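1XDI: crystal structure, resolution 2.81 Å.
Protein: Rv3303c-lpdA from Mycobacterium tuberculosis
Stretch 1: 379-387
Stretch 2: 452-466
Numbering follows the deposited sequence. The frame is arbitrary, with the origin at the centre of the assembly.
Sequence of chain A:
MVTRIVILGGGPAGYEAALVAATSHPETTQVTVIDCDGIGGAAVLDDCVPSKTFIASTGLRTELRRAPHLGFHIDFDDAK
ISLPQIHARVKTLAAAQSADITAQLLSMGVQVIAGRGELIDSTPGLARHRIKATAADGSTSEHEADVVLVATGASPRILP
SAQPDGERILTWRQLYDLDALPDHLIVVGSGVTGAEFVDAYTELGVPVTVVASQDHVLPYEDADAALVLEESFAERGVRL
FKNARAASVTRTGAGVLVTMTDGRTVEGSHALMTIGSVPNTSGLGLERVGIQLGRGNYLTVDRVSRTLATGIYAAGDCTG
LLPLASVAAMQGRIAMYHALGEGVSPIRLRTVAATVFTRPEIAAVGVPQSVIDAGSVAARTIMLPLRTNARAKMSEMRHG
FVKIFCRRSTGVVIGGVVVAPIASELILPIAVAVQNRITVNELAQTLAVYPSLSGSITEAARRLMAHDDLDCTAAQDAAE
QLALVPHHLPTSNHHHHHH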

# COMPACT_ATOMS: atom_id res chain seq x y z
N ALA A 379 -15.73 -14.06 -0.69
CA ALA A 379 -15.70 -12.87 -1.54
C ALA A 379 -17.02 -12.33 -2.07
O ALA A 379 -18.02 -13.02 -2.07
N ARG A 380 -16.99 -11.09 -2.53
CA ARG A 380 -18.15 -10.41 -3.12
C ARG A 380 -17.87 -10.45 -4.62
O ARG A 380 -16.74 -10.34 -5.03
N THR A 381 -18.90 -10.61 -5.44
CA THR A 381 -18.72 -10.70 -6.87
C THR A 381 -19.76 -9.86 -7.65
O THR A 381 -20.85 -9.64 -7.19
N ILE A 382 -19.43 -9.46 -8.86
CA ILE A 382 -20.38 -8.73 -9.68
C ILE A 382 -20.15 -9.04 -11.14
O ILE A 382 -19.03 -9.32 -11.54
N MET A 383 -21.20 -9.07 -11.93
CA MET A 383 -21.03 -9.29 -13.35
C MET A 383 -21.72 -8.15 -14.04
O MET A 383 -22.93 -7.99 -13.99
N LEU A 384 -20.94 -7.32 -14.68
CA LEU A 384 -21.52 -6.19 -15.36
C LEU A 384 -21.52 -6.35 -16.91
O LEU A 384 -20.48 -6.43 -17.54
N PRO A 385 -22.70 -6.50 -17.51
CA PRO A 385 -22.74 -6.64 -18.97
C PRO A 385 -22.01 -5.45 -19.54
O PRO A 385 -21.92 -4.43 -18.86
N LEU A 386 -21.46 -5.57 -20.76
CA LEU A 386 -20.78 -4.43 -21.38
C LEU A 386 -21.71 -3.68 -22.33
O LEU A 386 -21.40 -2.54 -22.75
N ARG A 387 -22.87 -4.25 -22.65
CA ARG A 387 -23.68 -3.59 -23.63
C ARG A 387 -24.25 -2.27 -23.28
O ARG A 387 -24.61 -1.50 -24.17
N SER A 452 -14.86 4.33 -22.80
CA SER A 452 -13.99 3.20 -23.06
C SER A 452 -14.59 2.01 -22.32
O SER A 452 -15.43 2.20 -21.44
N LEU A 453 -14.18 0.79 -22.67
CA LEU A 453 -14.73 -0.34 -21.95
C LEU A 453 -14.01 -0.39 -20.59
O LEU A 453 -14.55 -0.91 -19.62
N SER A 454 -12.82 0.17 -20.48
CA SER A 454 -12.18 0.10 -19.19
C SER A 454 -12.92 0.94 -18.14
O SER A 454 -12.64 0.83 -16.95
N GLY A 455 -13.85 1.79 -18.54
CA GLY A 455 -14.56 2.60 -17.57
C GLY A 455 -15.53 1.75 -16.78
O GLY A 455 -15.96 2.10 -15.64
N SER A 456 -15.91 0.64 -17.42
CA SER A 456 -16.84 -0.35 -16.86
C SER A 456 -16.12 -1.10 -15.72
O SER A 456 -16.76 -1.53 -14.77
N ILE A 457 -14.79 -1.29 -15.88
CA ILE A 457 -13.98 -1.94 -14.88
C ILE A 457 -13.98 -1.04 -13.62
O ILE A 457 -14.10 -1.54 -12.48
N THR A 458 -13.89 0.28 -13.78
CA THR A 458 -13.89 1.06 -12.57
C THR A 458 -15.30 1.10 -11.96
O THR A 458 -15.42 1.26 -10.75
N GLU A 459 -16.36 0.91 -12.75
CA GLU A 459 -17.72 0.90 -12.21
C GLU A 459 -17.85 -0.43 -11.50
O GLU A 459 -18.30 -0.50 -10.36
N ALA A 460 -17.41 -1.49 -12.17
CA ALA A 460 -17.49 -2.82 -11.58
C ALA A 460 -16.98 -2.71 -10.13
O ALA A 460 -17.72 -2.96 -9.18
N ALA A 461 -15.74 -2.30 -9.91
CA ALA A 461 -15.29 -2.21 -8.55
C ALA A 461 -16.11 -1.14 -7.82
O ALA A 461 -16.46 -1.33 -6.68
N ARG A 462 -16.47 -0.04 -8.45
CA ARG A 462 -17.24 0.95 -7.68
C ARG A 462 -18.45 0.33 -6.97
O ARG A 462 -18.73 0.61 -5.82
N ARG A 463 -19.16 -0.55 -7.66
CA ARG A 463 -20.34 -1.15 -7.08
C ARG A 463 -19.98 -2.16 -6.00
O ARG A 463 -20.80 -2.44 -5.13
N LEU A 464 -18.77 -2.71 -6.05
CA LEU A 464 -18.38 -3.67 -5.02
C LEU A 464 -18.07 -2.96 -3.71
O LEU A 464 -17.99 -3.60 -2.70
N MET A 465 -17.88 -1.66 -3.75
CA MET A 465 -17.55 -0.92 -2.53
C MET A 465 -18.52 -1.21 -1.34
O MET A 465 -19.74 -1.22 -1.52
N ALA A 466 -17.97 -1.41 -0.13
CA ALA A 466 -18.79 -1.77 1.04
C ALA A 466 -18.34 -1.39 2.47
O ALA A 466 -17.31 -1.93 3.01

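Which side chains does the strand turn toward the helix? The strand 379-385 alternates: Arg 380, Ile 382 and Leu 384 point toward the helix, while Thr 381, Met 383 and Pro 385 point away. Leu 386, just past the strand, also points toward it. The two elements run at 139° to each other, so successive inward residues meet successively earlier helical turns, from Leu 464 back to Ser 456.

How do the aliphatic side chains fill the gap? Ile 382 has chi1 and chi2 both t, an extended form that carries CD1 to 3.7 Å from Arg 463 CB, while its CG2 lies 3.8 Å from Leu 464 CG. Leu 464 leaves its backbone sideways, but its m, t rotamer brings its end nearer the strand, with CD2 3.7 Å from Arg 380 CB. Leu 384 is t, p; its CD2 rests 3.6 Å from Ser 456 O and 4.5 Å from Ala 460 CB, where the CA atoms of Leu 384 and Ala 460 come within 6.5 Å of each other. Leu 386, m, t, sets CD2 3.7 Å from Ser 456 OG and 4.3 Å from Leu 453 CB.

What holds Arg 463 in place? Its chi1 is m and the remaining chain is extended, taking the guanidinium back along the helix to Glu 459, where Arg 463 NE lies 2.8 Å from Glu 459 OE2 in a salt bridge. Arg 462 NH1 bridges the same carboxylate, 3.2 Å from Glu 459 OE1. Leu 384 CD1 covers one face of the Arg 463 guanidinium, 4.3 Å from its NH1.

Does Arg 380 supply a polar link? No hydrogen bond joins the stretches: Arg 380 NH1 and Leu 464 O are modelled 2.2 Å apart, a clash that supports no bonding claim. The chi1 of Arg 380, -125°, lies between wells, and Ala 466 CB sits over one guanidinium face, 3.4 Å from Arg 380 CZ.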

# COMPACT_ATOMS: atom_id res chain seq x y z
CB ALA A 379 -14.78 -13.14 -2.72
CB ARG A 380 -18.22 -8.95 -2.65
CG ARG A 380 -19.52 -8.55 -2.02
CD ARG A 380 -19.47 -7.11 -1.52
NE ARG A 380 -18.57 -6.94 -0.39
CZ ARG A 380 -17.62 -6.01 -0.33
NH1 ARG A 380 -17.45 -5.18 -1.34
NH2 ARG A 380 -16.88 -5.85 0.76
CB THR A 381 -18.94 -12.14 -7.32
OG1 THR A 381 -20.33 -12.34 -7.61
CG2 THR A 381 -18.57 -13.11 -6.21
CB ILE A 382 -20.25 -7.23 -9.44
CG1 ILE A 382 -21.18 -6.47 -10.36
CG2 ILE A 382 -18.81 -6.81 -9.65
CD1 ILE A 382 -21.41 -5.07 -9.85
CB MET A 383 -21.61 -10.59 -13.83
CG MET A 383 -21.89 -10.53 -15.30
SD MET A 383 -22.06 -12.15 -16.02
CE MET A 383 -23.81 -12.35 -16.05
CB LEU A 384 -20.75 -4.98 -14.91
CG LEU A 384 -21.04 -3.72 -15.63
CD1 LEU A 384 -22.51 -3.40 -15.60
CD2 LEU A 384 -20.23 -2.65 -14.93
CB PRO A 385 -24.20 -6.56 -19.28
CG PRO A 385 -24.78 -7.32 -18.12
CD PRO A 385 -24.01 -6.80 -16.93
CB LEU A 386 -19.54 -4.89 -22.18
CG LEU A 386 -18.26 -5.06 -21.35
CD1 LEU A 386 -17.15 -5.86 -22.03
CD2 LEU A 386 -17.84 -3.67 -21.01
CB ARG A 387 -24.74 -4.52 -24.21
CG ARG A 387 -25.83 -4.96 -23.35
CD ARG A 387 -26.29 -6.17 -24.06
NE ARG A 387 -27.70 -6.50 -23.92
CZ ARG A 387 -28.29 -7.51 -24.56
NH1 ARG A 387 -27.61 -8.30 -25.38
NH2 ARG A 387 -29.57 -7.69 -24.40
CB SER A 452 -12.56 3.48 -22.54
OG SER A 452 -12.56 3.64 -21.13
CB LEU A 453 -14.50 -1.63 -22.74
CG LEU A 453 -14.88 -1.54 -24.23
CD1 LEU A 453 -14.34 -2.76 -24.99
CD2 LEU A 453 -16.34 -1.44 -24.36
CB SER A 454 -10.74 0.56 -19.27
OG SER A 454 -10.69 1.96 -19.12
CB SER A 456 -17.24 -1.34 -17.96
OG SER A 456 -18.53 -1.08 -18.40
CB ILE A 457 -12.53 -2.14 -15.38
CG1 ILE A 457 -12.48 -3.30 -16.35
CG2 ILE A 457 -11.58 -2.47 -14.21
CD1 ILE A 457 -11.12 -3.34 -17.05
CB THR A 458 -13.29 2.46 -12.80
OG1 THR A 458 -14.03 3.14 -13.80
CG2 THR A 458 -11.85 2.37 -13.27
CB GLU A 459 -18.80 0.98 -13.28
CG GLU A 459 -19.60 2.24 -13.26
CD GLU A 459 -20.60 2.32 -12.13
OE1 GLU A 459 -20.20 2.53 -10.99
OE2 GLU A 459 -21.81 2.18 -12.33
CB ALA A 460 -16.68 -3.81 -12.42
CB ALA A 461 -13.81 -1.89 -8.48
CB ARG A 462 -17.70 2.12 -8.56
CG ARG A 462 -18.24 3.26 -7.81
CD ARG A 462 -18.44 4.47 -8.71
NE ARG A 462 -17.17 4.98 -9.23
CZ ARG A 462 -16.85 4.96 -10.52
NH1 ARG A 462 -17.71 4.45 -11.42
NH2 ARG A 462 -15.65 5.40 -10.91
CB ARG A 463 -21.22 -1.76 -8.18
CG ARG A 463 -21.61 -0.74 -9.24
CD ARG A 463 -22.74 -1.15 -10.24
NE ARG A 463 -22.81 -0.25 -11.43
CZ ARG A 463 -23.67 -0.41 -12.43
NH1 ARG A 463 -24.52 -1.42 -12.36
NH2 ARG A 463 -23.65 0.37 -13.52
CB LEU A 464 -17.16 -4.46 -5.43
CG LEU A 464 -17.43 -5.66 -6.27
CD1 LEU A 464 -16.13 -6.46 -6.55
CD2 LEU A 464 -18.43 -6.50 -5.48
CB MET A 465 -17.52 0.56 -2.87
CG MET A 465 -16.19 1.09 -3.33
SD MET A 465 -16.40 2.80 -3.90
CE MET A 465 -15.54 3.68 -2.74
CB ALA A 466 -19.05 -3.27 1.02